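Local coordinates for protein putative glucoamylase (Bacteroides uniformis, PDB 4GL3) that probably hydrolyses glycosidic bonds as a glucoamylase-like member of the six-hairpin glycosidase clan, at residues T26-Y29 against F30-A34; G247-F250 against F251-S255; P337-S340 against L341-M344; I385-I388 against E389-R392. All coordinates share one frame; numbering follows the deposited sequence.

Contact 1 of 4, residues T26-Y29 against F30-A34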
loop_
_atom_site.group_PDB
_atom_site.type_symbol
_atom_site.label_atom_id
_atom_site.label_comp_id
_atom_site.label_asym_id
_atom_site.label_seq_id
_atom_site.Cartn_x
_atom_site.Cartn_y
_atom_site.Cartn_z
ATOM N N THR A 26 8.588 -12.024 6.603
ATOM C CA THR A 26 8.327 -11.075 5.528
ATOM C C THR A 26 9.223 -9.835 5.692
ATOM O O THR A 26 9.634 -9.215 4.718
ATOM C CB THR A 26 6.804 -10.748 5.440
ATOM O OG1 THR A 26 6.045 -11.984 5.479
ATOM C CG2 THR A 26 6.447 -9.973 4.156
ATOM N N PHE A 27 9.516 -9.480 6.932
ATOM C CA PHE A 27 10.346 -8.323 7.251
ATOM C C PHE A 27 11.732 -8.430 6.580
ATOM O O PHE A 27 12.349 -7.417 6.231
ATOM C CB PHE A 27 10.443 -8.159 8.772
ATOM C CG PHE A 27 11.320 -7.032 9.230
ATOM C CD1 PHE A 27 10.877 -5.729 9.168
ATOM C CD2 PHE A 27 12.567 -7.282 9.748
ATOM C CE1 PHE A 27 11.677 -4.687 9.610
ATOM C CE2 PHE A 27 13.389 -6.251 10.182
ATOM C CZ PHE A 27 12.934 -4.942 10.120
ATOM N N ARG A 28 12.214 -9.653 6.411
ATOM C CA ARG A 28 13.486 -9.889 5.728
ATOM C C ARG A 28 13.539 -9.209 4.338
ATOM O O ARG A 28 14.604 -8.808 3.917
ATOM C CB ARG A 28 13.743 -11.388 5.549
ATOM C CG ARG A 28 14.149 -12.150 6.795
ATOM C CD ARG A 28 14.014 -13.638 6.531
ATOM N NE ARG A 28 14.397 -14.504 7.638
ATOM C CZ ARG A 28 14.486 -15.833 7.554
ATOM N NH1 ARG A 28 14.195 -16.468 6.407
ATOM N NH2 ARG A 28 14.886 -16.533 8.602
ATOM N N TYR A 29 12.405 -9.143 3.641
ATOM C CA TYR A 29 12.351 -8.547 2.312
ATOM C C TYR A 29 12.801 -7.069 2.350
ATOM O O TYR A 29 13.408 -6.593 1.412
ATOM C CB TYR A 29 10.939 -8.671 1.691
ATOM C CG TYR A 29 10.885 -8.272 0.233
ATOM C CD1 TYR A 29 10.745 -6.928 -0.139
ATOM C CD2 TYR A 29 11.027 -9.224 -0.785
ATOM C CE1 TYR A 29 10.738 -6.535 -1.466
ATOM C CE2 TYR A 29 11.022 -8.838 -2.137
ATOM C CZ TYR A 29 10.865 -7.495 -2.478
ATOM O OH TYR A 29 10.871 -7.086 -3.807
ATOM N N PHE A 30 12.411 -6.353 3.407
ATOM C CA PHE A 30 12.632 -4.946 3.522
ATOM C C PHE A 30 13.883 -4.568 4.290
ATOM O O PHE A 30 14.300 -3.413 4.227
ATOM C CB PHE A 30 11.420 -4.303 4.189
ATOM C CG PHE A 30 10.199 -4.416 3.364
ATOM C CD1 PHE A 30 10.052 -3.616 2.230
ATOM C CD2 PHE A 30 9.274 -5.419 3.611
ATOM C CE1 PHE A 30 8.955 -3.748 1.421
ATOM C CE2 PHE A 30 8.161 -5.568 2.797
ATOM C CZ PHE A 30 7.995 -4.717 1.696
ATOM N N TRP A 31 14.434 -5.508 5.052
ATOM C CA TRP A 31 15.589 -5.263 5.874
ATOM C C TRP A 31 16.829 -5.889 5.216
ATOM O O TRP A 31 17.660 -5.183 4.683
ATOM C CB TRP A 31 15.384 -5.795 7.314
ATOM C CG TRP A 31 16.494 -5.378 8.179
ATOM C CD1 TRP A 31 17.595 -6.109 8.513
ATOM C CD2 TRP A 31 16.662 -4.095 8.773
ATOM N NE1 TRP A 31 18.427 -5.356 9.302
ATOM C CE2 TRP A 31 17.871 -4.113 9.471
ATOM C CE3 TRP A 31 15.875 -2.939 8.817
ATOM C CZ2 TRP A 31 18.327 -3.021 10.190
ATOM C CZ3 TRP A 31 16.323 -1.865 9.534
ATOM C CH2 TRP A 31 17.539 -1.900 10.195
ATOM N N ASP A 32 16.933 -7.207 5.269
ATOM C CA ASP A 32 18.083 -7.929 4.731
ATOM C C ASP A 32 18.202 -7.782 3.214
ATOM O O ASP A 32 19.270 -7.685 2.702
ATOM C CB ASP A 32 17.975 -9.411 5.072
ATOM C CG ASP A 32 17.756 -9.650 6.575
ATOM O OD1 ASP A 32 16.617 -9.523 7.044
ATOM O OD2 ASP A 32 18.730 -9.935 7.267
ATOM N N PHE A 33 17.093 -7.741 2.504
ATOM C CA PHE A 33 17.118 -7.727 1.040
ATOM C C PHE A 33 17.038 -6.301 0.407
ATOM O O PHE A 33 16.993 -6.175 -0.803
ATOM C CB PHE A 33 15.949 -8.589 0.547
ATOM C CG PHE A 33 15.894 -8.812 -0.957
ATOM C CD1 PHE A 33 16.967 -9.359 -1.634
ATOM C CD2 PHE A 33 14.736 -8.541 -1.661
ATOM C CE1 PHE A 33 16.896 -9.584 -3.011
ATOM C CE2 PHE A 33 14.664 -8.749 -3.034
ATOM C CZ PHE A 33 15.738 -9.276 -3.701
ATOM N N ALA A 34 16.989 -5.264 1.235
ATOM C CA ALA A 34 16.984 -3.878 0.784
ATOM C C ALA A 34 18.268 -3.555 0.084
ATOM O O ALA A 34 19.311 -4.132 0.377
ATOM C CB ALA A 34 16.802 -2.916 1.952
HETATM O O HOH W 1 14.063 -5.310 -1.041
#
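The carbonyl oxygen of F27 takes two backbone amides: F30 N approaches F27 O at 3.0 Å from above the carbonyl plane, and W31 N adds a weak bond. These bonds turn the chain as helix 15-27 runs out into a loop, and the turn gathers Y29, F30 and F33 into an aromatic cluster. Y29 is its middle member. With CG swung anti to the backbone N (chi1 -171°), its ring presents an edge to F30, CD1 standing over the centre of the F30 face, and turns a face to the edge of F33; each pair is T-shaped, with the ring centroids 5.2 Å apart. H42 stacks on F33 and accepts the Y29 hydroxyl through its backbone O.

F27 and W31 point the same way, with planes only 16° apart but slid so far that the rings barely overlap; the real touch is F27 CE2 on W31 CB at 3.5 Å. Beside them D32 OD1 lies against the aliphatic R28 CG, while the guanidinium itself reaches for E358 O. The turn is closed by F33 N bonding R28 O at 3.1 Å, and by a water that donates to Y29 O at 2.8 Å and, weakly, to F33 O.

Contact 2 of 4, residues G247-F250 against F251-S255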
loop_
_atom_site.group_PDB
_atom_site.type_symbol
_atom_site.label_atom_id
_atom_site.label_comp_id
_atom_site.label_asym_id
_atom_site.label_seq_id
_atom_site.Cartn_x
_atom_site.Cartn_y
_atom_site.Cartn_z
ATOM N N GLY A 247 -13.269 -4.442 -7.250
ATOM C CA GLY A 247 -11.951 -4.498 -7.838
ATOM C C GLY A 247 -11.024 -5.445 -7.081
ATOM O O GLY A 247 -11.428 -6.146 -6.155
ATOM N N PRO A 248 -9.768 -5.480 -7.495
ATOM C CA PRO A 248 -8.714 -6.174 -6.738
ATOM C C PRO A 248 -8.680 -5.707 -5.266
ATOM O O PRO A 248 -8.849 -4.488 -4.959
ATOM C CB PRO A 248 -7.425 -5.770 -7.451
ATOM C CG PRO A 248 -7.836 -5.078 -8.729
ATOM C CD PRO A 248 -9.249 -4.608 -8.570
ATOM N N LEU A 249 -8.486 -6.662 -4.355
ATOM C CA LEU A 249 -8.641 -6.379 -2.903
ATOM C C LEU A 249 -7.592 -5.398 -2.372
ATOM O O LEU A 249 -7.835 -4.764 -1.343
ATOM C CB LEU A 249 -8.748 -7.665 -2.052
ATOM C CG LEU A 249 -9.331 -7.526 -0.632
ATOM C CD1 LEU A 249 -10.662 -6.739 -0.556
ATOM C CD2 LEU A 249 -9.479 -8.903 -0.020
ATOM N N PHE A 250 -6.460 -5.216 -3.075
ATOM C CA PHE A 250 -5.462 -4.260 -2.586
ATOM C C PHE A 250 -5.964 -2.803 -2.540
ATOM O O PHE A 250 -5.328 -1.959 -1.911
ATOM C CB PHE A 250 -4.119 -4.335 -3.353
ATOM C CG PHE A 250 -4.090 -3.528 -4.660
ATOM C CD1 PHE A 250 -4.587 -4.086 -5.843
ATOM C CD2 PHE A 250 -3.578 -2.238 -4.697
ATOM C CE1 PHE A 250 -4.536 -3.383 -7.058
ATOM C CE2 PHE A 250 -3.510 -1.530 -5.920
ATOM C CZ PHE A 250 -4.008 -2.095 -7.082
ATOM N N PHE A 251 -7.073 -2.497 -3.219
ATOM C CA PHE A 251 -7.682 -1.189 -3.078
ATOM C C PHE A 251 -8.031 -0.864 -1.588
ATOM O O PHE A 251 -8.083 0.300 -1.228
ATOM C CB PHE A 251 -8.965 -1.059 -3.916
ATOM C CG PHE A 251 -8.774 -1.045 -5.442
ATOM C CD1 PHE A 251 -7.525 -1.079 -6.044
ATOM C CD2 PHE A 251 -9.912 -1.000 -6.269
ATOM C CE1 PHE A 251 -7.402 -1.045 -7.431
ATOM C CE2 PHE A 251 -9.799 -0.973 -7.640
ATOM C CZ PHE A 251 -8.536 -0.960 -8.222
ATOM N N THR A 252 -8.237 -1.881 -0.743
ATOM C CA THR A 252 -8.514 -1.664 0.711
ATOM C C THR A 252 -7.242 -1.611 1.559
ATOM O O THR A 252 -7.324 -1.498 2.783
ATOM C CB THR A 252 -9.440 -2.759 1.272
ATOM O OG1 THR A 252 -8.719 -4.008 1.331
ATOM C CG2 THR A 252 -10.695 -2.870 0.388
ATOM N N HIS A 253 -6.067 -1.670 0.909
ATOM C CA HIS A 253 -4.802 -1.727 1.605
ATOM C C HIS A 253 -3.911 -0.486 1.420
ATOM O O HIS A 253 -3.428 0.046 2.376
ATOM C CB HIS A 253 -3.973 -2.967 1.197
ATOM C CG HIS A 253 -4.708 -4.245 1.336
ATOM N ND1 HIS A 253 -4.450 -5.327 0.526
ATOM C CD2 HIS A 253 -5.754 -4.588 2.125
ATOM C CE1 HIS A 253 -5.297 -6.301 0.836
ATOM N NE2 HIS A 253 -6.087 -5.887 1.814
ATOM N N TYR A 254 -3.611 -0.074 0.200
ATOM C CA TYR A 254 -2.456 0.839 0.035
ATOM C C TYR A 254 -2.594 2.243 0.686
ATOM O O TYR A 254 -1.636 2.759 1.242
ATOM C CB TYR A 254 -2.048 0.995 -1.444
ATOM C CG TYR A 254 -1.474 -0.196 -2.165
ATOM C CD1 TYR A 254 -1.338 -1.430 -1.558
ATOM C CD2 TYR A 254 -1.064 -0.072 -3.498
ATOM C CE1 TYR A 254 -0.841 -2.524 -2.259
ATOM C CE2 TYR A 254 -0.562 -1.141 -4.196
ATOM C CZ TYR A 254 -0.442 -2.376 -3.576
ATOM O OH TYR A 254 0.036 -3.481 -4.285
ATOM N N SER A 255 -3.760 2.855 0.562
ATOM C CA SER A 255 -4.054 4.150 1.175
ATOM C C SER A 255 -4.415 4.037 2.659
ATOM O O SER A 255 -4.406 5.057 3.339
ATOM C CB SER A 255 -5.224 4.873 0.415
ATOM O OG SER A 255 -4.876 5.246 -0.923
#
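F250 lays one ring face against the edge of F251, a T-shaped pair with the centroids 5.0 Å apart and the planes at 69°. The ring gets there by taking the crowded position between its backbone N and carbonyl carbon (chi1 84°), and its CD2 then dips over the rim of the Y254 face, 3.2 Å from Y254 CE2. That second meeting is oblique, but tight. The three rings form an aromatic cluster on a run of tight turns, in which F251 N, T252 N and H253 N each bond the carbonyl three residues back.

The F251 ring also receives P248 CD over a face, a CH-pi contact 4.0 Å from CD to the centroid. Close by, G247 has no room for a CB, which would run into F251 CE2. L249 O is gripped twice by T252, by OG1 at 2.9 Å and by N at 3.0 Å, and the H253 imidazole turns a face so that this oxygen sits over its centre; H253 NE2 bonds S332 OG.

F59 and F129 meet the Y254 ring from outside the turn. Replacing Y254 by an alanine would probably open a gap beside F250 CD2 and leave the F250 ring freer to turn. A bound Tris molecule lies about 3 Å from the F250 side chain, so the cluster may help to line a pocket. Hydrogen bonds from amides and one hydroxyl hold the turns, while F250, F251 and Y254 are placed largely by aromatic and CH-pi packing; the H253 ring is in addition tied to S332.

Contact 3 of 4, residues P337-S340 against L341-M344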
loop_
_atom_site.group_PDB
_atom_site.type_symbol
_atom_site.label_atom_id
_atom_site.label_comp_id
_atom_site.label_asym_id
_atom_site.label_seq_id
_atom_site.Cartn_x
_atom_site.Cartn_y
_atom_site.Cartn_z
ATOM N N PRO A 337 -10.992 -10.403 10.632
ATOM C CA PRO A 337 -9.813 -11.102 11.191
ATOM C C PRO A 337 -9.894 -12.631 11.230
ATOM O O PRO A 337 -8.912 -13.323 10.910
ATOM C CB PRO A 337 -9.632 -10.480 12.590
ATOM C CG PRO A 337 -10.843 -9.653 12.858
ATOM C CD PRO A 337 -11.545 -9.388 11.549
ATOM N N GLU A 338 -11.051 -13.167 11.586
ATOM C CA GLU A 338 -11.205 -14.623 11.684
ATOM C C GLU A 338 -11.030 -15.280 10.317
ATOM O O GLU A 338 -10.405 -16.352 10.196
ATOM C CB GLU A 338 -12.579 -14.999 12.268
ATOM C CG GLU A 338 -12.823 -14.503 13.694
ATOM C CD GLU A 338 -13.302 -13.033 13.830
ATOM O OE1 GLU A 338 -13.462 -12.260 12.825
ATOM O OE2 GLU A 338 -13.516 -12.635 14.998
ATOM N N TYR A 339 -11.573 -14.638 9.279
ATOM C CA TYR A 339 -11.484 -15.202 7.950
ATOM C C TYR A 339 -10.067 -15.076 7.397
ATOM O O TYR A 339 -9.593 -15.985 6.717
ATOM C CB TYR A 339 -12.522 -14.558 7.029
ATOM C CG TYR A 339 -13.982 -14.782 7.449
ATOM C CD1 TYR A 339 -14.378 -15.910 8.171
ATOM C CD2 TYR A 339 -14.963 -13.893 7.041
ATOM C CE1 TYR A 339 -15.717 -16.096 8.516
ATOM C CE2 TYR A 339 -16.289 -14.073 7.364
ATOM C CZ TYR A 339 -16.656 -15.164 8.094
ATOM O OH TYR A 339 -17.966 -15.292 8.374
ATOM N N SER A 340 -9.378 -13.980 7.718
ATOM C CA SER A 340 -8.008 -13.803 7.282
ATOM C C SER A 340 -7.085 -14.747 8.023
ATOM O O SER A 340 -6.200 -15.325 7.404
ATOM C CB SER A 340 -7.540 -12.366 7.450
ATOM O OG SER A 340 -8.325 -11.484 6.634
ATOM N N LEU A 341 -7.278 -14.914 9.334
ATOM C CA LEU A 341 -6.496 -15.896 10.076
ATOM C C LEU A 341 -6.701 -17.342 9.568
ATOM O O LEU A 341 -5.776 -18.160 9.623
ATOM C CB LEU A 341 -6.743 -15.778 11.602
ATOM C CG LEU A 341 -6.060 -14.549 12.222
ATOM C CD1 LEU A 341 -6.694 -14.152 13.557
ATOM C CD2 LEU A 341 -4.565 -14.793 12.368
ATOM N N GLU A 342 -7.904 -17.659 9.099
ATOM C CA GLU A 342 -8.213 -18.992 8.562
ATOM C C GLU A 342 -7.372 -19.244 7.269
ATOM O O GLU A 342 -6.776 -20.319 7.081
ATOM C CB GLU A 342 -9.715 -19.080 8.263
ATOM C CG GLU A 342 -10.231 -20.424 7.816
ATOM C CD GLU A 342 -11.759 -20.511 7.867
ATOM O OE1 GLU A 342 -12.451 -19.460 7.948
ATOM O OE2 GLU A 342 -12.280 -21.643 7.842
ATOM N N ALA A 343 -7.306 -18.235 6.410
ATOM C CA ALA A 343 -6.543 -18.311 5.158
ATOM C C ALA A 343 -5.051 -18.379 5.472
ATOM O O ALA A 343 -4.320 -19.166 4.872
ATOM C CB ALA A 343 -6.852 -17.094 4.272
HETATM N N MSE A 344 -4.613 -17.574 6.439
HETATM C CA MSE A 344 -3.214 -17.557 6.858
HETATM C C MSE A 344 -2.756 -18.937 7.307
HETATM O O MSE A 344 -1.689 -19.409 6.921
HETATM C CB MSE A 344 -2.994 -16.559 7.988
HETATM C CG MSE A 344 -1.519 -16.191 8.220
HETATM SE SE MSE A 344 -1.266 -14.996 9.785
HETATM C CE MSE A 344 -2.253 -13.459 9.175
#
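L341 N bonds P337 O at 2.8 Å and nearly straight (168°), the first of four successive backbone bonds of the i to i+4 kind that continue through E342, A343 and M344 in regular alpha-helical geometry. L341 sets its side chain back along this bond: with CG beside the backbone N (chi1 -74°), CB, CG and CD1 all lie over P337 O, CB at 3.3 Å. One turn round, Y339 and E342 run side by side, the carboxylate plane 34° from that of the ring, and E342 OE1 comes within 4.0 Å of Y339 CD1. The charge is answered at the other oxygen, OE2, by a salt bridge to K299, while R283 makes a cation-pi contact with the Y339 ring.

The helix, 337-349, is one of many in a largely helical chain, consistent with the (alpha/alpha)6 barrel of the six-hairpin clan. Its buried side carries S340, A343 and M344, a selenomethionine. S340 OG is held by A329 O, with a weak second bond to A336 O. A343 rests on A329 of helix 326-331. The M344 CB packs on S340 O at 3.5 Å, and the chain beyond, bent at chi3, packs among L18 and V22 of helix 15-27 and I388 of helix 378-393.

Contact 4 of 4, residues I385-I388 against E389-R392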
loop_
_atom_site.group_PDB
_atom_site.type_symbol
_atom_site.label_atom_id
_atom_site.label_comp_id
_atom_site.label_asym_id
_atom_site.label_seq_id
_atom_site.Cartn_x
_atom_site.Cartn_y
_atom_site.Cartn_z
ATOM N N ILE A 385 2.890 -7.208 6.396
ATOM C CA ILE A 385 3.554 -6.864 7.668
ATOM C C ILE A 385 2.735 -5.793 8.371
ATOM O O ILE A 385 2.419 -5.893 9.559
ATOM C CB ILE A 385 4.996 -6.301 7.493
ATOM C CG1 ILE A 385 5.915 -7.280 6.809
ATOM C CG2 ILE A 385 5.617 -5.954 8.866
ATOM C CD1 ILE A 385 7.192 -6.649 6.267
ATOM N N VAL A 386 2.409 -4.732 7.635
ATOM C CA VAL A 386 1.855 -3.532 8.238
ATOM C C VAL A 386 0.406 -3.677 8.658
ATOM O O VAL A 386 0.018 -3.166 9.691
ATOM C CB VAL A 386 2.042 -2.288 7.292
ATOM C CG1 VAL A 386 1.293 -1.078 7.849
ATOM C CG2 VAL A 386 3.520 -1.972 7.136
HETATM N N MSE A 387 -0.417 -4.364 7.870
HETATM C CA MSE A 387 -1.845 -4.490 8.206
HETATM C C MSE A 387 -2.030 -5.496 9.323
HETATM O O MSE A 387 -2.906 -5.319 10.154
HETATM C CB MSE A 387 -2.704 -4.848 6.970
HETATM C CG MSE A 387 -2.692 -3.764 5.877
HETATM SE SE MSE A 387 -3.420 -2.048 6.442
HETATM C CE MSE A 387 -5.314 -2.272 6.128
ATOM N N ILE A 388 -1.165 -6.512 9.399
ATOM C CA ILE A 388 -1.155 -7.387 10.562
ATOM C C ILE A 388 -0.893 -6.513 11.769
ATOM O O ILE A 388 -1.615 -6.599 12.770
ATOM C CB ILE A 388 -0.132 -8.553 10.478
ATOM C CG1 ILE A 388 -0.615 -9.623 9.472
ATOM C CG2 ILE A 388 0.135 -9.174 11.873
ATOM C CD1 ILE A 388 0.462 -10.644 9.091
ATOM N N GLU A 389 0.092 -5.623 11.692
ATOM C CA GLU A 389 0.352 -4.820 12.884
ATOM C C GLU A 389 -0.825 -3.874 13.242
ATOM O O GLU A 389 -1.145 -3.701 14.428
ATOM C CB GLU A 389 1.639 -3.982 12.746
ATOM C CG GLU A 389 2.084 -3.356 14.048
ATOM C CD GLU A 389 2.332 -4.408 15.120
ATOM O OE1 GLU A 389 2.903 -5.460 14.744
ATOM O OE2 GLU A 389 1.969 -4.174 16.302
ATOM N N ASN A 390 -1.408 -3.217 12.240
ATOM C CA ASN A 390 -2.578 -2.400 12.486
ATOM C C ASN A 390 -3.700 -3.180 13.188
ATOM O O ASN A 390 -4.304 -2.674 14.131
ATOM C CB ASN A 390 -3.103 -1.756 11.204
ATOM C CG ASN A 390 -2.313 -0.525 10.813
ATOM O OD1 ASN A 390 -1.746 0.139 11.695
ATOM N ND2 ASN A 390 -2.271 -0.200 9.484
ATOM N N TYR A 391 -3.963 -4.401 12.734
ATOM C CA TYR A 391 -4.907 -5.287 13.455
ATOM C C TYR A 391 -4.472 -5.527 14.886
ATOM O O TYR A 391 -5.293 -5.482 15.780
ATOM C CB TYR A 391 -5.043 -6.634 12.745
ATOM C CG TYR A 391 -5.728 -7.707 13.558
ATOM C CD1 TYR A 391 -7.061 -7.567 13.934
ATOM C CD2 TYR A 391 -5.041 -8.842 13.979
ATOM C CE1 TYR A 391 -7.709 -8.535 14.668
ATOM C CE2 TYR A 391 -5.692 -9.830 14.716
ATOM C CZ TYR A 391 -7.022 -9.642 15.049
ATOM O OH TYR A 391 -7.677 -10.562 15.781
ATOM N N ARG A 392 -3.199 -5.818 15.132
ATOM C CA ARG A 392 -2.804 -6.184 16.502
ATOM C C ARG A 392 -2.689 -4.991 17.485
ATOM O O ARG A 392 -2.969 -5.148 18.622
ATOM C CB ARG A 392 -1.472 -6.954 16.491
ATOM C CG ARG A 392 -1.436 -8.210 15.612
ATOM C CD ARG A 392 -0.031 -8.806 15.538
ATOM N NE ARG A 392 0.232 -9.641 16.700
ATOM C CZ ARG A 392 1.336 -10.369 16.875
ATOM N NH1 ARG A 392 2.363 -10.331 15.992
ATOM N NH2 ARG A 392 1.422 -11.125 17.946
#
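I388 and R392 lie alongside one another, pointing the same way, and the touch is between aliphatic parts: I388 CG2 meets R392 CD at 3.7 Å, and R392 CG rests on I388 O at 3.3 Å. The arginine then bends at chi3 (83°), carrying its guanidinium off toward helix 15-27, where NH2 makes a salt bridge with D16 and NH1 bonds Q23 and T20. Cutting the side chain back to an alanine here would probably leave D16 without its charged mate and uncover the methyl CG2 of I388.

V386 and N390 are likewise side by side, CG1 coming to 4.0 Å from ND2, whereas M387, a selenomethionine, crosses N390 at a slant. Its chain curls at both chi2 and chi3, which lays SE 3.7 Å from N390 ND2. All of this rides on a single alpha helix, 378-393, buried among helices 15-27, 54-69 and 337-349; its backbone bonds here run from E389 N to I385 O at 3.2 Å through to R392 N and I388 O at 2.9 Å.

The N390 amide is buried yet used at both ends, ND2 giving to M257 O and OD1 accepting W397 N, so its rotation is fixed. E389 puts OE1 against R70 NE in a salt bridge that Q23 NE2 joins, and OE2 against T393 OG1, so both oxygens of this buried carboxylate have partners. Y391 instead turns its ring outward from the turn, bringing an edge past I388 O and CB to 3.4 Å from that oxygen.

In the fold
Contact 4 is the hub, touching each of the other three. I385 on its helix packs CD1 against F30 CD2 of contact 1 at 3.6 Å; Y391 CE1 meets P337 CB of contact 3 at 3.4 Å, with I388 CD1 and M344 CE a further pair; and M387 CE comes within 4.0 Å of T252 O in contact 2. Contacts 1, 2 and 3 do not touch among themselves: the nearest atoms of contacts 1 and 3 are about 9 Å apart, those of contacts 2 and 3 about 7 Å. Contact 2 lies close to the chain's centre, beside the bound Tris that may mark a pocket; a glycerol sits at contact 1, whose centre is about 22 Å from that of contact 2.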